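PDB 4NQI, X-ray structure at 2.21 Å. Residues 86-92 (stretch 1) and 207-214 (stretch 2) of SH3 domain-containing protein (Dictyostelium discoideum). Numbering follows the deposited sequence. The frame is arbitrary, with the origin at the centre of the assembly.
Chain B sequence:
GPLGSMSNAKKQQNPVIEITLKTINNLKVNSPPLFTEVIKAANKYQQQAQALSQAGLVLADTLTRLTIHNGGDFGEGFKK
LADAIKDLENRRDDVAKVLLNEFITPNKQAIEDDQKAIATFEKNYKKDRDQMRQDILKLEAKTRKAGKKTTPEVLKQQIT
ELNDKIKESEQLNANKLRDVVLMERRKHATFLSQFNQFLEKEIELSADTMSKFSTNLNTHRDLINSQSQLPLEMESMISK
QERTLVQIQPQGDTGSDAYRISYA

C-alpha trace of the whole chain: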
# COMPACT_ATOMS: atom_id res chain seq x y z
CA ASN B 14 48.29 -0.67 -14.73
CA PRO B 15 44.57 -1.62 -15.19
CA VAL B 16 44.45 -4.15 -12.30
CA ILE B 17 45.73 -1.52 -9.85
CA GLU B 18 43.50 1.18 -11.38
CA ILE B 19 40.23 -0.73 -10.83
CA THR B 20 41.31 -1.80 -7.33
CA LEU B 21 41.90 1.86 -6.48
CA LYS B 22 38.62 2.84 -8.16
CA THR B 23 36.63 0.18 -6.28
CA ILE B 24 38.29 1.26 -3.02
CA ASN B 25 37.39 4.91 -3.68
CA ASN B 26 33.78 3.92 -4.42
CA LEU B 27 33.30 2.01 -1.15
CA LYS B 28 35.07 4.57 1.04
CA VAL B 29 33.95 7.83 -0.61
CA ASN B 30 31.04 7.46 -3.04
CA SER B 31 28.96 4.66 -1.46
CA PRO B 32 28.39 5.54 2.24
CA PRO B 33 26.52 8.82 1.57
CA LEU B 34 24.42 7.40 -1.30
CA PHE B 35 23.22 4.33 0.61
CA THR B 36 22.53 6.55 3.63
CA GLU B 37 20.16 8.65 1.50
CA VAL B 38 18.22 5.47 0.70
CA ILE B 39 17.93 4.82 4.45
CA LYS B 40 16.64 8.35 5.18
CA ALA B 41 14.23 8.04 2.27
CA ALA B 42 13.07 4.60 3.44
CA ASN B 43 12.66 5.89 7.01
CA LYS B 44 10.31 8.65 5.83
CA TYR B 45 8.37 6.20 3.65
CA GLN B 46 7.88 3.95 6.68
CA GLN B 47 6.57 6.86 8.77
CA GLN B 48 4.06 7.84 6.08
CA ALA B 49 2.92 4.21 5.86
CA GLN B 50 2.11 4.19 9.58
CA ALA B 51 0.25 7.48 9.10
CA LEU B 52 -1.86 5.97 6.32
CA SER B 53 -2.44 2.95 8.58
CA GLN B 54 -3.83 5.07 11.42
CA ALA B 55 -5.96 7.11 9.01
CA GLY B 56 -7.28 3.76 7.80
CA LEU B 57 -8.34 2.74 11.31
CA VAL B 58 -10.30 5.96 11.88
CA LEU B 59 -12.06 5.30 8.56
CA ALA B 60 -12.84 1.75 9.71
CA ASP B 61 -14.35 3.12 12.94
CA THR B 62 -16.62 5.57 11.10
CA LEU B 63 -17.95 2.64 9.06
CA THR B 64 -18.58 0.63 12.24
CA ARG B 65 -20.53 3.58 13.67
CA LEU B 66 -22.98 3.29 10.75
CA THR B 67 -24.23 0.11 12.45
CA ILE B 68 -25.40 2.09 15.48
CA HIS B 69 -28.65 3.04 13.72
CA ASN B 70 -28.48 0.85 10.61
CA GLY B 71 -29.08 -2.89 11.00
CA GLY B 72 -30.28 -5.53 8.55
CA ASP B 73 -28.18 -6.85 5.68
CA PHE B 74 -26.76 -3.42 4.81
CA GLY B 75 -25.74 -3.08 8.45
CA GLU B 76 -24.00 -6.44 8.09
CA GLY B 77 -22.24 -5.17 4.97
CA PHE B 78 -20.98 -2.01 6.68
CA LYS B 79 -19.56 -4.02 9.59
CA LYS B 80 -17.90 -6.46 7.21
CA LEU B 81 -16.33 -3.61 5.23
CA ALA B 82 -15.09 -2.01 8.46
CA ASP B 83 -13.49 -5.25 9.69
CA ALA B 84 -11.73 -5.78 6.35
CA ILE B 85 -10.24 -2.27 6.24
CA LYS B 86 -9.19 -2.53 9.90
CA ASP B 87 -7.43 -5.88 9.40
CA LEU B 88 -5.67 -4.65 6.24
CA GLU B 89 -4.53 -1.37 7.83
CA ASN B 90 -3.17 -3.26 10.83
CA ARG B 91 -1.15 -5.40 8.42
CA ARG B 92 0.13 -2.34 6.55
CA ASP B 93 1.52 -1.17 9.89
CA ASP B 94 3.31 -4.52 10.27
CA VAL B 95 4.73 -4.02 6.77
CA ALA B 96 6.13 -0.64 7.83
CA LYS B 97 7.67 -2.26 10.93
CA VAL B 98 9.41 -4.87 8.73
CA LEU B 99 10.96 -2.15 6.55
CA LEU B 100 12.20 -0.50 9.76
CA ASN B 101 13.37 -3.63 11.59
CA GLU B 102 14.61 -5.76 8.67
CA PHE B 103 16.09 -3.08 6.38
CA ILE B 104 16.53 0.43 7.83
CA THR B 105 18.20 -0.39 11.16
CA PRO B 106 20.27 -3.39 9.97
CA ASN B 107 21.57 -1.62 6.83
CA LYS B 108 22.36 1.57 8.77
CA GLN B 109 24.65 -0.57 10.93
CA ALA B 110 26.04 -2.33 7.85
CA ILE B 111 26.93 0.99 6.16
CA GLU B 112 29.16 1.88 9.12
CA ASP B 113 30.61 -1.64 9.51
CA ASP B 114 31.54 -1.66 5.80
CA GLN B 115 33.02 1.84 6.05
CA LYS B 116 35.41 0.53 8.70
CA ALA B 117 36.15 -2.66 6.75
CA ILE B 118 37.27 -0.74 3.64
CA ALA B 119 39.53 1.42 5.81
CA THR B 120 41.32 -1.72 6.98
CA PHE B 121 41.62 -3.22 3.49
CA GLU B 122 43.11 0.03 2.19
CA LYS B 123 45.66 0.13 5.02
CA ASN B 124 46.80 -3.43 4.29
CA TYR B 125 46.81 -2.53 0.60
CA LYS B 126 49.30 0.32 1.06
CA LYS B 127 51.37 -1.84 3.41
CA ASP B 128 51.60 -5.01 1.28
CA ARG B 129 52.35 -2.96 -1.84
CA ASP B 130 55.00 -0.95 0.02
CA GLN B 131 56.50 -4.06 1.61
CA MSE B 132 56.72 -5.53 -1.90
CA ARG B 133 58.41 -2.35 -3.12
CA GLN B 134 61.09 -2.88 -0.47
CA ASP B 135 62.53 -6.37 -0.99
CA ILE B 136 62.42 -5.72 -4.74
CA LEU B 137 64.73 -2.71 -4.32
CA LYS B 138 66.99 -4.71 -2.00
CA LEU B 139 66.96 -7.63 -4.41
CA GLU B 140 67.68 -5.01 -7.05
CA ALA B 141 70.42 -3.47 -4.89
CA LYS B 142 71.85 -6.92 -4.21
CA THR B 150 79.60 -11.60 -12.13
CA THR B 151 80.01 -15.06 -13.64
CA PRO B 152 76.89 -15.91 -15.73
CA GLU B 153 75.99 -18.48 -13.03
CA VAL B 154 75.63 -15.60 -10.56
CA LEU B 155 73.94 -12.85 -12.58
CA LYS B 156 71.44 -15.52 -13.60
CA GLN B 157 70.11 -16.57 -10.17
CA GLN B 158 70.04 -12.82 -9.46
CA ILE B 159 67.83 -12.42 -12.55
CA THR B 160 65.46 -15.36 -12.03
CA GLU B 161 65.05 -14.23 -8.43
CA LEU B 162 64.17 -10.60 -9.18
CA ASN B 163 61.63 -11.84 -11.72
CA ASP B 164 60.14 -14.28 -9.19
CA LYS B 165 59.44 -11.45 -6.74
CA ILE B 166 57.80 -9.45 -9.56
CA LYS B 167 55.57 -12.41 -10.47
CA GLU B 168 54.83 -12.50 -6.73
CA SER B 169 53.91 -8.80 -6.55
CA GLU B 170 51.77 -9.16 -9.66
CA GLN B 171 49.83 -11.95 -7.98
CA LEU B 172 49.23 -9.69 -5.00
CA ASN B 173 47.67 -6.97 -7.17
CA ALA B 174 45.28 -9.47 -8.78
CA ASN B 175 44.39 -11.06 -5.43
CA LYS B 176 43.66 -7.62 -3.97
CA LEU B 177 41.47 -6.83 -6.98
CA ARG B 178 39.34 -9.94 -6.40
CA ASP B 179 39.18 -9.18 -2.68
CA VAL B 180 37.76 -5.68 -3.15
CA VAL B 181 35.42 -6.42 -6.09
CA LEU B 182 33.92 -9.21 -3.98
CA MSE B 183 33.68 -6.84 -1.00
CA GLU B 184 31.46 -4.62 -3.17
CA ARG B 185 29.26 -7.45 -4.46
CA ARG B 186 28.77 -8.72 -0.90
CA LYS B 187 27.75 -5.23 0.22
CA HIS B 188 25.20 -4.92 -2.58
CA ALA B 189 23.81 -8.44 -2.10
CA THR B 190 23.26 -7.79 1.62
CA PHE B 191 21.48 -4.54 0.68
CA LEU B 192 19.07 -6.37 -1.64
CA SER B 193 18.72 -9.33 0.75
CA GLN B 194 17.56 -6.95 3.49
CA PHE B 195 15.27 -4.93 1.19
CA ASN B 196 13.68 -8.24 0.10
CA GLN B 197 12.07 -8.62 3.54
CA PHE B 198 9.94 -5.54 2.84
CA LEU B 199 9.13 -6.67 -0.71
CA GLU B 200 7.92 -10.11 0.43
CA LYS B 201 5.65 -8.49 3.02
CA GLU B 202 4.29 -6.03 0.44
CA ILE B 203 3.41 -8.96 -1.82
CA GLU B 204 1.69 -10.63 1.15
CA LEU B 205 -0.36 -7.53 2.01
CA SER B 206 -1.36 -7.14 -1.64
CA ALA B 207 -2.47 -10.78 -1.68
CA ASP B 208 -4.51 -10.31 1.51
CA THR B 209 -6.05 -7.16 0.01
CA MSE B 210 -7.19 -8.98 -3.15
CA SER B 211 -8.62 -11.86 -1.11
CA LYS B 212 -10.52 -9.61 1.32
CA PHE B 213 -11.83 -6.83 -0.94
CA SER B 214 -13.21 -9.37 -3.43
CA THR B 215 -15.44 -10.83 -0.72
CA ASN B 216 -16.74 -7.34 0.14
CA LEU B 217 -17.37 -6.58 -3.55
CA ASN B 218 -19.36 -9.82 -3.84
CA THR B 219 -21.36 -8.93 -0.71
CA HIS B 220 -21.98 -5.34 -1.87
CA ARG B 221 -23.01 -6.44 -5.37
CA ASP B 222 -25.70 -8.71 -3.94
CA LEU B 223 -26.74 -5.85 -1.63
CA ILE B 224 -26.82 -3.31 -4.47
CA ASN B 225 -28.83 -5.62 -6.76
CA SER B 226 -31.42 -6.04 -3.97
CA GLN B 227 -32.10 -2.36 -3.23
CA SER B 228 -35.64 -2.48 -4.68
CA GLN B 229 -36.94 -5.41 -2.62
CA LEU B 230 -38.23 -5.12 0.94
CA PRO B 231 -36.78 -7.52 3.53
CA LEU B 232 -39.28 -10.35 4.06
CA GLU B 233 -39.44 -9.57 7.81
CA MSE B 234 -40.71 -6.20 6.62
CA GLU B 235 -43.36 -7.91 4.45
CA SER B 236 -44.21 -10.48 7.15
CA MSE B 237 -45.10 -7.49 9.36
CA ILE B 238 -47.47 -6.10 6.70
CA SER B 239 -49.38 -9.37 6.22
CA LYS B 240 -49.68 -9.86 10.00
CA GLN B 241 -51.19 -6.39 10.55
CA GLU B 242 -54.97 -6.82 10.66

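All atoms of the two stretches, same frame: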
# COMPACT_ATOMS: atom_id res chain seq x y z
N LYS B 86 -9.95 -2.51 8.65
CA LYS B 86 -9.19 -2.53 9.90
C LYS B 86 -8.06 -3.57 9.84
O LYS B 86 -6.89 -3.25 10.10
CB LYS B 86 -10.10 -2.82 11.10
CG LYS B 86 -9.35 -2.83 12.43
N ASP B 87 -8.41 -4.80 9.48
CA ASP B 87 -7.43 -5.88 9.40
C ASP B 87 -6.31 -5.57 8.40
O ASP B 87 -5.14 -5.83 8.68
CB ASP B 87 -8.11 -7.20 9.05
CG ASP B 87 -8.92 -7.75 10.21
OD1 ASP B 87 -8.66 -7.34 11.36
OD2 ASP B 87 -9.80 -8.61 9.98
N LEU B 88 -6.66 -5.00 7.25
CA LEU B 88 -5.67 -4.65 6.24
C LEU B 88 -4.76 -3.50 6.68
O LEU B 88 -3.56 -3.51 6.41
CB LEU B 88 -6.35 -4.32 4.91
CG LEU B 88 -7.00 -5.50 4.18
CD1 LEU B 88 -7.74 -5.03 2.94
CD2 LEU B 88 -5.96 -6.54 3.81
N GLU B 89 -5.32 -2.50 7.36
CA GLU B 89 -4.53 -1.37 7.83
C GLU B 89 -3.60 -1.75 8.98
O GLU B 89 -2.51 -1.19 9.11
CB GLU B 89 -5.42 -0.18 8.21
CG GLU B 89 -6.18 0.44 7.04
CD GLU B 89 -5.28 0.82 5.88
OE1 GLU B 89 -4.13 1.24 6.10
OE2 GLU B 89 -5.73 0.69 4.72
N ASN B 90 -4.04 -2.70 9.80
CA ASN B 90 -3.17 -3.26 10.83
C ASN B 90 -1.97 -3.96 10.21
O ASN B 90 -0.85 -3.86 10.70
CB ASN B 90 -3.95 -4.24 11.73
CG ASN B 90 -4.67 -3.54 12.88
OD1 ASN B 90 -4.14 -2.61 13.48
ND2 ASN B 90 -5.87 -4.00 13.18
N ARG B 91 -2.21 -4.67 9.11
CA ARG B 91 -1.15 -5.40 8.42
C ARG B 91 -0.21 -4.48 7.64
O ARG B 91 0.95 -4.81 7.43
CB ARG B 91 -1.73 -6.48 7.50
CG ARG B 91 -2.58 -7.51 8.23
CD ARG B 91 -3.08 -8.60 7.28
NE ARG B 91 -4.29 -9.25 7.80
CZ ARG B 91 -4.49 -10.57 7.81
NH1 ARG B 91 -3.56 -11.39 7.35
NH2 ARG B 91 -5.62 -11.05 8.30
N ARG B 92 -0.73 -3.33 7.20
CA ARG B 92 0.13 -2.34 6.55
C ARG B 92 1.12 -1.80 7.57
O ARG B 92 2.28 -1.56 7.24
CB ARG B 92 -0.69 -1.19 5.96
CG ARG B 92 0.15 -0.22 5.13
CD ARG B 92 -0.57 1.10 4.87
NE ARG B 92 -1.92 0.90 4.36
CZ ARG B 92 -2.21 0.66 3.08
NH1 ARG B 92 -1.24 0.58 2.18
NH2 ARG B 92 -3.47 0.50 2.71
N ALA B 207 -1.73 -9.54 -1.54
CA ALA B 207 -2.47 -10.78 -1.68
C ALA B 207 -3.65 -10.85 -0.71
O ALA B 207 -4.73 -11.34 -1.05
CB ALA B 207 -1.56 -11.98 -1.50
N ASP B 208 -3.43 -10.37 0.52
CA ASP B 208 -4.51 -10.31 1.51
C ASP B 208 -5.57 -9.30 1.09
O ASP B 208 -6.77 -9.51 1.33
CB ASP B 208 -3.96 -9.96 2.89
CG ASP B 208 -3.03 -11.03 3.45
OD1 ASP B 208 -3.10 -12.19 2.98
OD2 ASP B 208 -2.25 -10.71 4.37
N THR B 209 -5.14 -8.21 0.47
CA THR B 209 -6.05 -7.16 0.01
C THR B 209 -6.98 -7.69 -1.08
O THR B 209 -8.20 -7.47 -1.03
CB THR B 209 -5.28 -5.94 -0.53
OG1 THR B 209 -4.41 -5.45 0.49
CG2 THR B 209 -6.25 -4.84 -0.94
N MSE B 210 -6.41 -8.40 -2.06
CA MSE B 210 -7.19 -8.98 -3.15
C MSE B 210 -8.20 -9.99 -2.61
O MSE B 210 -9.36 -9.99 -3.02
CB MSE B 210 -6.28 -9.66 -4.17
CG MSE B 210 -5.32 -8.71 -4.89
SE MSE B 210 -4.15 -9.64 -6.15
CE MSE B 210 -5.49 -10.21 -7.44
N SER B 211 -7.76 -10.84 -1.70
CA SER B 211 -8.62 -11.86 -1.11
C SER B 211 -9.79 -11.25 -0.33
O SER B 211 -10.93 -11.69 -0.47
CB SER B 211 -7.81 -12.77 -0.19
OG SER B 211 -8.63 -13.77 0.40
N LYS B 212 -9.50 -10.23 0.48
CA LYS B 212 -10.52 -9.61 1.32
C LYS B 212 -11.51 -8.74 0.54
O LYS B 212 -12.72 -8.93 0.65
CB LYS B 212 -9.88 -8.79 2.45
CG LYS B 212 -9.38 -9.62 3.62
CD LYS B 212 -9.35 -8.80 4.91
CE LYS B 212 -8.84 -9.63 6.08
NZ LYS B 212 -9.72 -10.79 6.40
N PHE B 213 -10.99 -7.79 -0.23
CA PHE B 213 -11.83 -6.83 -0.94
C PHE B 213 -12.74 -7.46 -1.99
O PHE B 213 -13.78 -6.89 -2.34
CB PHE B 213 -10.98 -5.70 -1.55
CG PHE B 213 -10.58 -4.64 -0.55
CD1 PHE B 213 -11.05 -4.68 0.75
CD2 PHE B 213 -9.74 -3.60 -0.92
CE1 PHE B 213 -10.69 -3.71 1.67
CE2 PHE B 213 -9.37 -2.63 -0.01
CZ PHE B 213 -9.85 -2.68 1.29
N SER B 214 -12.36 -8.63 -2.50
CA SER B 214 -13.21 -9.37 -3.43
C SER B 214 -14.47 -9.89 -2.74
O SER B 214 -15.55 -9.88 -3.33
CB SER B 214 -12.44 -10.52 -4.07
OG SER B 214 -11.41 -10.04 -4.92

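Two helical segments, more than a hundred residues apart in sequence, run almost exactly antiparallel, their N-to-C directions 173° apart and their axes 10.5 Å apart at closest approach. That spacing leaves room for side chains between the backbones, and the contact is small: 324 Å² is buried, both sides summed. Its organisation is simple, one apolar knob with a charged fringe.

The packing rests on Leu-88. In the backbone register, CA of Leu-88 and CA of Thr-209 are the nearest pair, 6.7 Å apart. The CA-to-CB bond of Leu-88 points toward the other helix, and its side chain sits in a hole formed by Asp-208, Thr-209, Lys-212 and Phe-213, the i, i+1, i+4, i+5 pattern that a helix surface naturally offers. With chi1 m and chi2 t, the leucine fork spreads across the hole. One tip, CD1 of Leu-88, comes to 3.5 Å from CE1 of Phe-213 and lies over one face of the ring, a CH-pi contact. The other, CD2 of Leu-88, reaches 3.8 Å from OG1 of Thr-209 and 3.9 Å from the backbone C of Asp-208. Leucine suits the site because it is apolar and branched at CG, so two methyls can meet different walls of one hole. Phe-213 leaves its backbone sideways, but its ring end comes nearer and supplies a flat apolar wall. Thr-209, also sideways, is compact and buried; its hydroxyl is hydrogen-bonded to a residue just outside the stretch, so the polar atom beside the leucine methyl is satisfied.

Lys-212 serves the apolar part with its long aliphatic chain: its CD lies 4.1 Å from CG of Leu-88, and its CE lies 3.9 Å from CB of Asp-87. Covering hydrocarbon with methylenes while carrying a charged end is a role lysine fills well at the edge of a helix pair.

The charged interactions are modest. Arg-91, one turn along from Leu-88 and also directed toward the partner, forms a salt bridge from NH1 to OD2 of Asp-208 at 3.3 Å; the hydrogen bond within it is weak, with an angle of 123°. Asp-87 OD2 and Lys-212 NZ, at 4.2 Å, are opposite charges beyond salt-bridge range. Against these, Arg-91 NH2 stands 4.5 Å from Lys-212 NZ, a pair of like charges.

Glu-89 and Arg-92 make no contact across the interface. They pair within their own helix, Arg-92 NE to Glu-89 OE1 at 2.8 Å and Arg-92 NH2 to Glu-89 OE2 at 3.0 Å, both nearly straight.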